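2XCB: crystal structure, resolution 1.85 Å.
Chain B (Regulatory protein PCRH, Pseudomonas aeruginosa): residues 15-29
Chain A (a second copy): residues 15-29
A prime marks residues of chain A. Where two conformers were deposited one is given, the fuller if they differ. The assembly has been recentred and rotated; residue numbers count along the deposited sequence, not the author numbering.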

# COMPACT_ATOMS: atom_id res chain seq x y z
N GLU B 15 0.31 8.45 -9.66
CA GLU B 15 1.28 7.64 -10.42
C GLU B 15 2.41 7.15 -9.56
O GLU B 15 2.77 5.94 -9.58
N ASP B 16 2.97 8.07 -8.78
CA ASP B 16 4.14 7.80 -7.97
C ASP B 16 3.85 6.77 -6.87
O ASP B 16 4.67 5.91 -6.58
N THR B 17 2.66 6.88 -6.27
CA THR B 17 2.24 5.99 -5.17
C THR B 17 2.04 4.57 -5.73
O THR B 17 2.59 3.62 -5.19
N LEU B 18 1.26 4.46 -6.82
CA LEU B 18 1.07 3.19 -7.58
C LEU B 18 2.39 2.55 -7.89
O LEU B 18 2.58 1.36 -7.64
N GLU B 19 3.35 3.33 -8.37
CA GLU B 19 4.65 2.73 -8.69
C GLU B 19 5.37 2.19 -7.46
O GLU B 19 5.97 1.10 -7.50
N GLN B 20 5.32 2.95 -6.36
CA GLN B 20 5.94 2.51 -5.10
C GLN B 20 5.21 1.28 -4.59
O GLN B 20 5.81 0.37 -4.01
N LEU B 21 3.92 1.21 -4.82
CA LEU B 21 3.17 0.03 -4.36
C LEU B 21 3.61 -1.19 -5.21
O LEU B 21 3.90 -2.26 -4.68
N TYR B 22 3.66 -0.98 -6.53
CA TYR B 22 4.19 -1.99 -7.44
C TYR B 22 5.57 -2.42 -6.95
O TYR B 22 5.81 -3.60 -6.80
N ALA B 23 6.46 -1.48 -6.66
CA ALA B 23 7.82 -1.89 -6.21
C ALA B 23 7.85 -2.66 -4.90
O ALA B 23 8.69 -3.56 -4.69
N LEU B 24 6.92 -2.35 -4.00
CA LEU B 24 6.76 -3.19 -2.79
C LEU B 24 6.30 -4.63 -3.11
O LEU B 24 6.82 -5.58 -2.51
N GLY B 25 5.29 -4.78 -3.98
CA GLY B 25 4.91 -6.12 -4.46
C GLY B 25 6.08 -6.92 -5.02
O GLY B 25 6.31 -8.07 -4.66
N PHE B 26 6.84 -6.28 -5.88
CA PHE B 26 7.97 -6.93 -6.50
C PHE B 26 8.93 -7.33 -5.41
O PHE B 26 9.35 -8.49 -5.33
N ASN B 27 9.23 -6.38 -4.53
CA ASN B 27 10.19 -6.60 -3.48
C ASN B 27 9.83 -7.78 -2.62
O ASN B 27 10.70 -8.60 -2.33
N GLN B 28 8.54 -7.92 -2.27
CA GLN B 28 8.06 -9.06 -1.49
C GLN B 28 8.06 -10.34 -2.29
O GLN B 28 8.22 -11.43 -1.74
N TYR B 29 7.83 -10.21 -3.59
CA TYR B 29 7.94 -11.38 -4.45
C TYR B 29 9.44 -11.84 -4.45
O TYR B 29 9.72 -12.95 -4.06
N GLU A 15 2.92 -9.03 8.91
CA GLU A 15 3.35 -7.83 9.62
C GLU A 15 4.40 -7.10 8.82
O GLU A 15 4.41 -5.87 8.73
N ASP A 16 5.30 -7.87 8.20
CA ASP A 16 6.40 -7.23 7.49
C ASP A 16 5.93 -6.43 6.28
O ASP A 16 6.49 -5.37 6.00
N THR A 17 4.90 -6.94 5.59
CA THR A 17 4.25 -6.17 4.50
C THR A 17 3.47 -4.97 5.03
O THR A 17 3.58 -3.88 4.47
N LEU A 18 2.68 -5.16 6.10
CA LEU A 18 2.10 -3.97 6.81
C LEU A 18 3.10 -2.89 7.18
O LEU A 18 2.85 -1.71 6.98
N GLU A 19 4.25 -3.28 7.69
CA GLU A 19 5.31 -2.35 8.03
C GLU A 19 5.79 -1.56 6.82
O GLU A 19 5.99 -0.34 6.88
N GLN A 20 5.95 -2.24 5.69
CA GLN A 20 6.33 -1.53 4.48
C GLN A 20 5.22 -0.63 3.94
O GLN A 20 5.48 0.47 3.37
N LEU A 21 3.99 -1.05 4.15
CA LEU A 21 2.87 -0.21 3.74
C LEU A 21 2.73 1.02 4.65
O LEU A 21 2.40 2.11 4.18
N TYR A 22 2.98 0.85 5.95
CA TYR A 22 3.05 2.00 6.84
C TYR A 22 4.14 2.96 6.43
O TYR A 22 3.90 4.17 6.35
N ALA A 23 5.35 2.44 6.12
CA ALA A 23 6.42 3.25 5.55
C ALA A 23 6.02 4.04 4.32
O ALA A 23 6.46 5.21 4.12
N LEU A 24 5.25 3.38 3.46
CA LEU A 24 4.84 3.99 2.19
C LEU A 24 3.95 5.18 2.52
O LEU A 24 4.16 6.29 2.00
N GLY A 25 3.00 4.95 3.42
CA GLY A 25 2.05 5.97 3.86
C GLY A 25 2.73 7.11 4.56
O GLY A 25 2.43 8.24 4.28
N PHE A 26 3.64 6.80 5.47
CA PHE A 26 4.43 7.81 6.15
C PHE A 26 5.19 8.69 5.14
O PHE A 26 5.34 9.92 5.33
N ASN A 27 5.74 8.06 4.10
CA ASN A 27 6.57 8.80 3.15
C ASN A 27 5.75 9.76 2.31
O ASN A 27 6.15 10.92 2.12
N GLN A 28 4.59 9.31 1.88
CA GLN A 28 3.65 10.17 1.18
C GLN A 28 3.21 11.37 2.06
O GLN A 28 3.13 12.53 1.57
N TYR A 29 2.97 11.08 3.35
CA TYR A 29 2.72 12.15 4.33
C TYR A 29 3.86 13.16 4.40
O TYR A 29 3.58 14.36 4.31

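Two copies of the same helix pack almost antiparallel, their axes 11.0 Å apart at closest approach and their directions 159° apart. The register sets Gln20 of each chain against Leu24 of the other and Thr17 against Gln28, so apolar contacts gather in the middle and polar ones lie toward both ends.

The centre is built from leucines. Leu24 and Leu24′ point toward the opposing helix, both with chi1 t; Leu24 is fully extended (chi2 t), while Leu24′ has chi2 off-well at 149°. Leu21 and Leu21′ leave their helices sideways, yet their ends turn into the contact. Leu21 is a clean t, p rotamer; Leu21′ sits between wells at -136° and 29°. Leu21 CD1 lies 3.8 Å from Leu21′ CD1, and Leu24 CD1 lies 3.5 Å from Leu21′ CD1. Branched, flexible leucine suits this place because its methyls can fill the space between two helices without leaving polar groups unpaired. Thr17 and Thr17′, both m, extend the apolar patch: Leu24 CD2 is 4.0 Å from Thr17′ CG2, and Thr17 CG2 is 4.1 Å from Leu24′ CD2.

Polar clusters flank these leucines. Gln28 and Gln28′ point inward with chi1 and chi2 both m, a bent shape that brings their amides to the partner helix. Gln28 NE2 donates to Thr17′ OG1 (2.9 Å) and to Asp16′ OD2 (3.1 Å), while Gln28 OE1 accepts from Gln20′ NE2 (3.1 Å); glutamine fits here because one amide both gives and receives. The other end is less complete: Gln28′ NE2 makes a weak, bent hydrogen bond to Thr17 OG1 at 2.7 Å. There Gln20, extended as m, t, donates from NE2 to Asp16 OD1 of its own helix at 2.8 Å, one turn earlier.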

# COMPACT_ATOMS: atom_id res chain seq x y z
CB GLU B 15 1.82 8.41 -11.66
CG GLU B 15 1.36 7.86 -13.01
CD GLU B 15 1.87 8.65 -14.22
OE1 GLU B 15 1.71 9.88 -14.26
OE2 GLU B 15 2.43 8.02 -15.14
CB ASP B 16 4.60 9.13 -7.37
CG ASP B 16 5.70 8.96 -6.37
OD1 ASP B 16 6.74 8.34 -6.69
OD2 ASP B 16 5.50 9.47 -5.24
CB THR B 17 0.92 6.48 -4.49
OG1 THR B 17 1.17 7.71 -3.76
CG2 THR B 17 0.40 5.41 -3.50
CB LEU B 18 0.26 3.40 -8.83
CG LEU B 18 -1.19 3.63 -8.48
CD1 LEU B 18 -1.95 4.17 -9.67
CD2 LEU B 18 -1.87 2.34 -7.91
CB GLU B 19 5.52 3.76 -9.42
CG GLU B 19 6.93 3.28 -9.81
CD GLU B 19 6.92 2.23 -10.93
OE1 GLU B 19 5.98 2.20 -11.76
OE2 GLU B 19 7.87 1.44 -10.96
CB GLN B 20 5.96 3.66 -4.06
CG GLN B 20 6.63 4.99 -4.60
CD GLN B 20 6.78 6.16 -3.55
OE1 GLN B 20 7.03 5.93 -2.37
NE2 GLN B 20 6.63 7.39 -4.03
CB LEU B 21 1.69 0.28 -4.56
CG LEU B 21 0.78 -0.76 -3.89
CD1 LEU B 21 0.89 -0.74 -2.33
CD2 LEU B 21 -0.66 -0.52 -4.34
CB TYR B 22 4.25 -1.54 -8.93
CG TYR B 22 5.12 -2.53 -9.70
CD1 TYR B 22 4.67 -3.84 -9.92
CD2 TYR B 22 6.40 -2.18 -10.13
CE1 TYR B 22 5.46 -4.75 -10.56
CE2 TYR B 22 7.20 -3.11 -10.79
CZ TYR B 22 6.72 -4.37 -10.99
OH TYR B 22 7.49 -5.30 -11.62
CB ALA B 23 8.76 -0.71 -6.15
CB LEU B 24 5.79 -2.52 -1.77
CG LEU B 24 5.29 -3.07 -0.43
CD1 LEU B 24 4.28 -2.04 0.24
CD2 LEU B 24 4.58 -4.41 -0.56
CB PHE B 26 8.64 -5.98 -7.47
CG PHE B 26 9.68 -6.63 -8.36
CD1 PHE B 26 9.29 -7.28 -9.56
CD2 PHE B 26 11.05 -6.59 -8.01
CE1 PHE B 26 10.24 -7.87 -10.40
CE2 PHE B 26 12.02 -7.18 -8.86
CZ PHE B 26 11.61 -7.82 -10.06
CB ASN B 27 10.46 -5.29 -2.69
CG ASN B 27 11.39 -4.31 -3.45
OD1 ASN B 27 11.74 -4.49 -4.64
ND2 ASN B 27 11.79 -3.25 -2.76
CB GLN B 28 6.64 -8.85 -0.95
CG GLN B 28 6.46 -7.70 0.01
CD GLN B 28 7.40 -7.79 1.15
OE1 GLN B 28 8.60 -7.52 1.00
NE2 GLN B 28 6.89 -8.18 2.29
CB TYR B 29 7.40 -11.12 -5.86
CG TYR B 29 7.77 -12.25 -6.77
CD1 TYR B 29 7.09 -13.47 -6.71
CD2 TYR B 29 8.84 -12.12 -7.67
CE1 TYR B 29 7.44 -14.53 -7.52
CE2 TYR B 29 9.21 -13.20 -8.50
CZ TYR B 29 8.50 -14.39 -8.40
OH TYR B 29 8.81 -15.44 -9.21
CB GLU A 15 3.90 -8.15 11.02
CG GLU A 15 4.12 -6.86 11.88
CD GLU A 15 4.94 -7.06 13.16
OE1 GLU A 15 5.39 -8.19 13.42
OE2 GLU A 15 5.12 -6.06 13.91
CB ASP A 16 7.49 -8.22 7.07
CG ASP A 16 8.53 -7.58 6.20
OD1 ASP A 16 9.47 -6.96 6.76
OD2 ASP A 16 8.42 -7.66 4.95
CB THR A 17 3.31 -7.02 3.58
OG1 THR A 17 4.09 -8.03 2.95
CG2 THR A 17 2.67 -6.16 2.44
CB LEU A 18 1.32 -4.39 8.05
CG LEU A 18 0.13 -5.25 7.68
CD1 LEU A 18 -0.46 -5.91 8.88
CD2 LEU A 18 -0.89 -4.43 6.93
CB GLU A 19 6.47 -3.08 8.68
CG GLU A 19 7.38 -2.18 9.52
CD GLU A 19 6.63 -1.08 10.34
OE1 GLU A 19 5.70 -1.45 11.12
OE2 GLU A 19 6.99 0.14 10.15
CB GLN A 20 6.80 -2.53 3.41
CG GLN A 20 8.10 -3.25 3.79
CD GLN A 20 8.39 -4.43 2.85
OE1 GLN A 20 8.20 -4.32 1.65
NE2 GLN A 20 8.83 -5.57 3.41
CB LEU A 21 1.65 -1.07 3.86
CG LEU A 21 0.59 -1.07 2.80
CD1 LEU A 21 1.21 -0.76 1.43
CD2 LEU A 21 -0.10 -2.45 2.85
CB TYR A 22 3.13 1.59 8.32
CG TYR A 22 3.40 2.80 9.23
CD1 TYR A 22 2.38 3.64 9.61
CD2 TYR A 22 4.72 3.14 9.62
CE1 TYR A 22 2.60 4.74 10.43
CE2 TYR A 22 4.96 4.29 10.44
CZ TYR A 22 3.92 5.07 10.80
OH TYR A 22 4.13 6.14 11.59
CB ALA A 23 7.66 2.36 5.18
CB LEU A 24 4.16 2.96 1.25
CG LEU A 24 3.73 3.34 -0.18
CD1 LEU A 24 3.82 2.13 -1.08
CD2 LEU A 24 2.31 3.78 -0.21
CB PHE A 26 5.43 7.09 7.06
CG PHE A 26 6.46 8.01 7.71
CD1 PHE A 26 6.25 8.53 8.99
CD2 PHE A 26 7.67 8.29 7.08
CE1 PHE A 26 7.22 9.35 9.62
CE2 PHE A 26 8.65 9.09 7.70
CZ PHE A 26 8.42 9.62 8.97
CB ASN A 27 7.48 7.87 2.31
CG ASN A 27 8.61 7.27 3.13
OD1 ASN A 27 9.06 7.85 4.12
ND2 ASN A 27 9.03 6.08 2.75
CB GLN A 28 2.45 9.38 0.65
CG GLN A 28 2.86 8.30 -0.37
CD GLN A 28 3.75 8.85 -1.48
OE1 GLN A 28 4.96 8.94 -1.35
NE2 GLN A 28 3.14 9.19 -2.58
CB TYR A 29 2.42 11.58 5.73
CG TYR A 29 2.06 12.66 6.73
CD1 TYR A 29 0.79 13.27 6.72
CD2 TYR A 29 2.99 13.11 7.64
CE1 TYR A 29 0.49 14.31 7.64
CE2 TYR A 29 2.70 14.10 8.56
CZ TYR A 29 1.45 14.67 8.58
OH TYR A 29 1.21 15.70 9.45